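Local coordinates for protein catechol 1,2 dioxygenase (Acinetobacter radioresistens, PDB 2XSU) that probably catalyses the intradiol cleavage of catechol by O2 to cis,cis-muconate, using a bound ferric iron, as the first step of a beta-ketoadipate pathway branch, at residues 111-116 and 168-173; 141-146 and 183-188. The protein carries 1 engineered substitution. All coordinates share one frame; numbering follows the deposited sequence.

Contact 1: residues 111-116 and 168-173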
loop_
_atom_site.group_PDB
_atom_site.type_symbol
_atom_site.label_atom_id
_atom_site.label_comp_id
_atom_site.label_asym_id
_atom_site.label_seq_id
_atom_site.Cartn_x
_atom_site.Cartn_y
_atom_site.Cartn_z
ATOM N N LEU A 111 12.376 5.730 11.616
ATOM C CA LEU A 111 12.957 4.895 12.698
ATOM C C LEU A 111 12.978 5.550 14.093
ATOM O O LEU A 111 13.686 5.073 15.011
ATOM C CB LEU A 111 14.358 4.399 12.299
ATOM C CG LEU A 111 14.425 3.663 10.958
ATOM C CD1 LEU A 111 15.888 3.278 10.634
ATOM C CD2 LEU A 111 13.495 2.445 10.922
ATOM N N TYR A 112 12.203 6.614 14.293
ATOM C CA TYR A 112 12.025 7.133 15.655
ATOM C C TYR A 112 11.314 6.138 16.560
ATOM O O TYR A 112 10.384 5.445 16.121
ATOM C CB TYR A 112 11.270 8.466 15.641
ATOM C CG TYR A 112 10.997 9.034 17.023
ATOM C CD1 TYR A 112 11.996 9.696 17.750
ATOM C CD2 TYR A 112 9.727 8.920 17.598
ATOM C CE1 TYR A 112 11.735 10.225 19.020
ATOM C CE2 TYR A 112 9.438 9.451 18.850
ATOM C CZ TYR A 112 10.433 10.109 19.563
ATOM O OH TYR A 112 10.148 10.641 20.809
ATOM N N VAL A 113 11.772 6.063 17.815
ATOM C CA VAL A 113 11.073 5.267 18.859
ATOM C C VAL A 113 10.843 6.148 20.111
ATOM O O VAL A 113 11.789 6.676 20.675
ATOM C CB VAL A 113 11.834 3.960 19.210
ATOM C CG1 VAL A 113 11.021 3.157 20.284
ATOM C CG2 VAL A 113 12.104 3.120 17.956
ATOM N N ALA A 114 9.588 6.286 20.575
ATOM C CA ALA A 114 9.281 7.077 21.760
ATOM C C ALA A 114 9.588 6.262 23.021
ATOM O O ALA A 114 9.509 5.042 22.981
ATOM C CB ALA A 114 7.804 7.496 21.749
ATOM N N GLY A 115 9.966 6.960 24.087
ATOM C CA GLY A 115 10.238 6.360 25.415
ATOM C C GLY A 115 11.699 6.296 25.845
ATOM O O GLY A 115 12.024 5.616 26.832
ATOM N N ALA A 116 12.582 7.006 25.135
ATOM C CA ALA A 116 14.020 6.897 25.418
ATOM C C ALA A 116 14.385 7.484 26.781
ATOM O O ALA A 116 13.692 8.385 27.294
ATOM C CB ALA A 116 14.840 7.583 24.294
ATOM N N SER A 168 18.622 0.551 16.994
ATOM C CA SER A 168 17.989 -0.256 18.042
ATOM C C SER A 168 16.467 -0.286 17.850
ATOM O O SER A 168 15.877 0.577 17.168
ATOM C CB SER A 168 18.363 0.254 19.437
ATOM O OG SER A 168 17.811 1.563 19.654
ATOM N N PHE A 169 15.873 -1.318 18.461
ATOM C CA PHE A 169 14.448 -1.626 18.431
ATOM C C PHE A 169 14.150 -2.381 17.158
ATOM O O PHE A 169 13.584 -3.472 17.205
ATOM C CB PHE A 169 13.553 -0.386 18.650
ATOM C CG PHE A 169 12.080 -0.706 18.690
ATOM C CD1 PHE A 169 11.483 -1.117 19.887
ATOM C CD2 PHE A 169 11.299 -0.607 17.535
ATOM C CE1 PHE A 169 10.105 -1.419 19.933
ATOM C CE2 PHE A 169 9.937 -0.908 17.563
ATOM C CZ PHE A 169 9.344 -1.314 18.776
ATOM N N PHE A 170 14.562 -1.828 16.022
ATOM C CA PHE A 170 14.458 -2.509 14.744
ATOM C C PHE A 170 15.453 -3.652 14.606
ATOM O O PHE A 170 15.086 -4.735 14.136
ATOM C CB PHE A 170 14.528 -1.488 13.596
ATOM C CG PHE A 170 13.457 -0.456 13.702
ATOM C CD1 PHE A 170 12.175 -0.720 13.229
ATOM C CD2 PHE A 170 13.693 0.744 14.362
ATOM C CE1 PHE A 170 11.163 0.196 13.382
ATOM C CE2 PHE A 170 12.688 1.669 14.519
ATOM C CZ PHE A 170 11.405 1.396 14.020
ATOM N N ASP A 171 16.695 -3.415 15.035
ATOM C CA ASP A 171 17.726 -4.436 15.193
ATOM C C ASP A 171 17.590 -5.023 16.614
ATOM O O ASP A 171 18.072 -4.451 17.580
ATOM C CB ASP A 171 19.091 -3.750 14.988
ATOM C CG ASP A 171 20.291 -4.639 15.293
ATOM O OD1 ASP A 171 21.406 -4.072 15.338
ATOM O OD2 ASP A 171 20.151 -5.881 15.473
ATOM N N LYS A 172 16.897 -6.151 16.744
ATOM C CA LYS A 172 16.597 -6.687 18.074
ATOM C C LYS A 172 17.808 -7.228 18.841
ATOM O O LYS A 172 17.683 -7.548 20.029
ATOM C CB LYS A 172 15.476 -7.732 18.017
ATOM C CG LYS A 172 14.086 -7.119 17.972
ATOM C CD LYS A 172 13.094 -8.077 17.317
ATOM C CE LYS A 172 11.978 -7.294 16.641
ATOM N NZ LYS A 172 11.520 -7.958 15.382
ATOM N N SER A 173 18.959 -7.319 18.173
ATOM C CA SER A 173 20.228 -7.669 18.824
ATOM C C SER A 173 20.825 -6.562 19.713
ATOM O O SER A 173 21.614 -6.839 20.625
ATOM C CB SER A 173 21.258 -8.118 17.783
ATOM O OG SER A 173 21.878 -7.024 17.141
#

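Contact 2: residues 141-146 and 183-188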
loop_
_atom_site.group_PDB
_atom_site.type_symbol
_atom_site.label_atom_id
_atom_site.label_comp_id
_atom_site.label_asym_id
_atom_site.label_seq_id
_atom_site.Cartn_x
_atom_site.Cartn_y
_atom_site.Cartn_z
ATOM N N GLY A 141 26.224 21.186 21.834
ATOM C CA GLY A 141 25.638 22.380 21.266
ATOM C C GLY A 141 24.882 23.184 22.292
ATOM O O GLY A 141 24.623 22.710 23.398
ATOM N N THR A 142 24.535 24.401 21.885
ATOM C CA THR A 142 23.690 25.289 22.656
ATOM C C THR A 142 22.389 25.476 21.890
ATOM O O THR A 142 22.407 25.626 20.654
ATOM C CB THR A 142 24.408 26.643 22.841
ATOM O OG1 THR A 142 25.695 26.426 23.449
ATOM C CG2 THR A 142 23.572 27.607 23.726
ATOM N N VAL A 143 21.268 25.493 22.607
ATOM C CA VAL A 143 19.968 25.761 21.999
ATOM C C VAL A 143 19.587 27.199 22.352
ATOM O O VAL A 143 19.562 27.572 23.528
ATOM C CB VAL A 143 18.883 24.767 22.470
ATOM C CG1 VAL A 143 17.512 25.075 21.813
ATOM C CG2 VAL A 143 19.327 23.309 22.163
ATOM N N THR A 144 19.318 27.996 21.323
ATOM C CA THR A 144 19.023 29.425 21.501
ATOM C C THR A 144 17.792 29.841 20.708
ATOM O O THR A 144 17.295 29.090 19.846
ATOM C CB THR A 144 20.204 30.315 21.039
ATOM O OG1 THR A 144 20.449 30.145 19.634
ATOM C CG2 THR A 144 21.471 30.027 21.826
ATOM N N ASP A 145 17.309 31.054 20.985
ATOM C CA ASP A 145 16.334 31.682 20.097
ATOM C C ASP A 145 17.081 32.342 18.922
ATOM O O ASP A 145 18.314 32.274 18.851
ATOM C CB ASP A 145 15.442 32.669 20.875
ATOM C CG ASP A 145 16.201 33.873 21.415
ATOM O OD1 ASP A 145 17.352 34.138 21.003
ATOM O OD2 ASP A 145 15.604 34.573 22.264
ATOM N N THR A 146 16.357 32.991 18.010
ATOM C CA THR A 146 17.011 33.600 16.832
ATOM C C THR A 146 17.948 34.781 17.131
ATOM O O THR A 146 18.745 35.166 16.262
ATOM C CB THR A 146 15.998 34.028 15.754
ATOM O OG1 THR A 146 15.003 34.862 16.355
ATOM C CG2 THR A 146 15.338 32.792 15.118
ATOM N N ILE A 183 17.761 14.541 25.969
ATOM C CA ILE A 183 18.621 15.392 26.821
ATOM C C ILE A 183 17.928 16.747 27.013
ATOM O O ILE A 183 17.609 17.435 26.047
ATOM C CB ILE A 183 20.032 15.640 26.217
ATOM C CG1 ILE A 183 20.720 14.340 25.831
ATOM C CG2 ILE A 183 20.917 16.403 27.231
ATOM C CD1 ILE A 183 21.988 14.542 24.966
ATOM N N LEU A 184 17.710 17.159 28.268
ATOM C CA LEU A 184 17.131 18.488 28.495
ATOM C C LEU A 184 18.257 19.487 28.635
ATOM O O LEU A 184 19.203 19.251 29.382
ATOM C CB LEU A 184 16.242 18.516 29.767
ATOM C CG LEU A 184 15.128 17.471 29.840
ATOM C CD1 LEU A 184 14.431 17.483 31.242
ATOM C CD2 LEU A 184 14.121 17.686 28.710
ATOM N N THR A 185 18.182 20.606 27.909
ATOM C CA THR A 185 19.290 21.573 27.966
ATOM C C THR A 185 19.423 22.133 29.396
ATOM O O THR A 185 18.418 22.292 30.116
ATOM C CB THR A 185 19.164 22.734 26.977
ATOM O OG1 THR A 185 17.917 23.393 27.189
ATOM C CG2 THR A 185 19.213 22.203 25.501
ATOM N N ASP A 186 20.662 22.393 29.792
ATOM C CA ASP A 186 20.945 22.828 31.162
ATOM C C ASP A 186 20.771 24.345 31.298
ATOM O O ASP A 186 20.272 25.021 30.389
ATOM C CB ASP A 186 22.349 22.361 31.587
ATOM C CG ASP A 186 23.479 22.995 30.764
ATOM O OD1 ASP A 186 23.330 24.097 30.195
ATOM O OD2 ASP A 186 24.569 22.381 30.725
ATOM N N VAL A 187 21.188 24.877 32.451
ATOM C CA VAL A 187 21.065 26.308 32.733
ATOM C C VAL A 187 21.799 27.235 31.736
ATOM O O VAL A 187 21.463 28.419 31.618
ATOM C CB VAL A 187 21.494 26.617 34.211
ATOM C CG1 VAL A 187 22.979 26.460 34.389
ATOM C CG2 VAL A 187 21.042 28.023 34.593
ATOM N N ASN A 188 22.774 26.688 31.009
ATOM C CA ASN A 188 23.507 27.446 29.993
ATOM C C ASN A 188 23.007 27.172 28.559
ATOM O O ASN A 188 23.622 27.636 27.586
ATOM C CB ASN A 188 25.021 27.191 30.119
ATOM C CG ASN A 188 25.562 27.514 31.535
ATOM O OD1 ASN A 188 26.245 26.696 32.156
ATOM N ND2 ASN A 188 25.220 28.679 32.042
#

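Contact 1: residues 111-116 and 168-173
An apolar contact without a hydrogen bond across it joins L111, just ahead of the short strand 113-114, and V113 within it, to F169 and F170 in the loop between strands 155-159 and 180-184. At its heart is the F170 ring, held between two groups. One L111 methyl, CD2, stands almost squarely over the ring, 3.7 Å from the centroid and 8° off the normal, as a CH-pi contact. On the opposite face lies the ring carbon CD2 of F169, 3.9 Å above the plane and over the ring centre, so consecutive phenylalanines of one loop lean on each other. With CG anti to its own carbonyl carbon (chi1 -58°), F170 carries its ring toward the 111-116 backbone, where CE2 comes 3.6 Å from L111 O. That oxygen takes its hydrogen bond from R180, which also binds S168 O and so ties both backbones to strand 180-184.

V113 sets one methyl in the notch beside the place where the two rings meet: CG2 lies 3.8 Å from both F169 CD2 and F170 CE2, approaching the latter ring obliquely. Its other methyl, CG1, lies over one face of F169, displaced toward the rim. The arrangement belongs to the transthyretin-clan catalytic domain of intradiol dioxygenases, and 168-173 follows directly on the iron ligand Y167 in the same loop. The L111 side chain touches Y167 and comes within about 5 Å of the iron. Farther along the loop D171 forms an Asx turn: its OD2 accepts S173 N from above the carboxylate plane and S173 OG from the same face, at 2.7 Å. Beside V113 and F169, A310 of strand 310-311 adds a further apolar neighbour, while A114 pairs with that C-terminal strand through its backbone.

Contact 2: residues 141-146 and 183-188
The backbone of strand 136-145 passes the turn that follows strand 180-184 without a direct hydrogen bond between the two segments, V143 lying nearest T185 with their CA atoms 7.3 Å apart and T142 nearest N188 at 7.6 Å. Methyl groups make the main contact. V143 CG2 meets T185 CG2 at 3.5 Å, a close approach, with the two side chains crossing at about a right angle; T185 CG2 also reaches V143 CB. T185 has its hydroxyl between its backbone N and carbonyl carbon (chi1 56°), which sets CG2 anti to the carbonyl carbon and lets the branches divide their work. The methyl goes to V143, while OG1 bonds to I151 O and A154 N of the loop before strand 155-159, so this buried hydroxyl is satisfied. At the other end of the contact T142 CG2 rests 3.9 Å from N188 O, a looser touch of a methyl on a carbonyl.

The turn carrying N188 is shaped by D186, whose OD1 accepts N188 N at 2.8 Å in an Asx turn. The donor stands 39° out of the carboxylate plane, and the same oxygen also receives K190 N, fixing the path into strand 190-196. The turn is the connection from strand 180-184 to strand 190-196, which do not pair with each other; in this beta-rich catalytic domain 190-196 is the antiparallel neighbour of 136-145. V143 and T185 both also pack on V156 of strand 155-159, and L293 of strand 284-293, the parallel partner on the other side of 136-145, also packs on V143.

How the contacts relate
Contacts 1 and 2 lie in the same dioxygenase domain with centres 25 Å apart; their nearest atoms are about 7 Å from one another and do not touch. Their segments alternate along the chain, 111-116, 141-146, 168-173, 183-188, so the two connections cross. Strand 180-184 connects them: R180 at its start binds both backbones of contact 1, and its far end runs into the turn of contact 2. Only contact 1 borders the active site, where Y167, Y201, H225 and H227 bind the iron and the L111 side chain lies about 5 Å from it. Contact 2 lies away from the iron and the bound lipid.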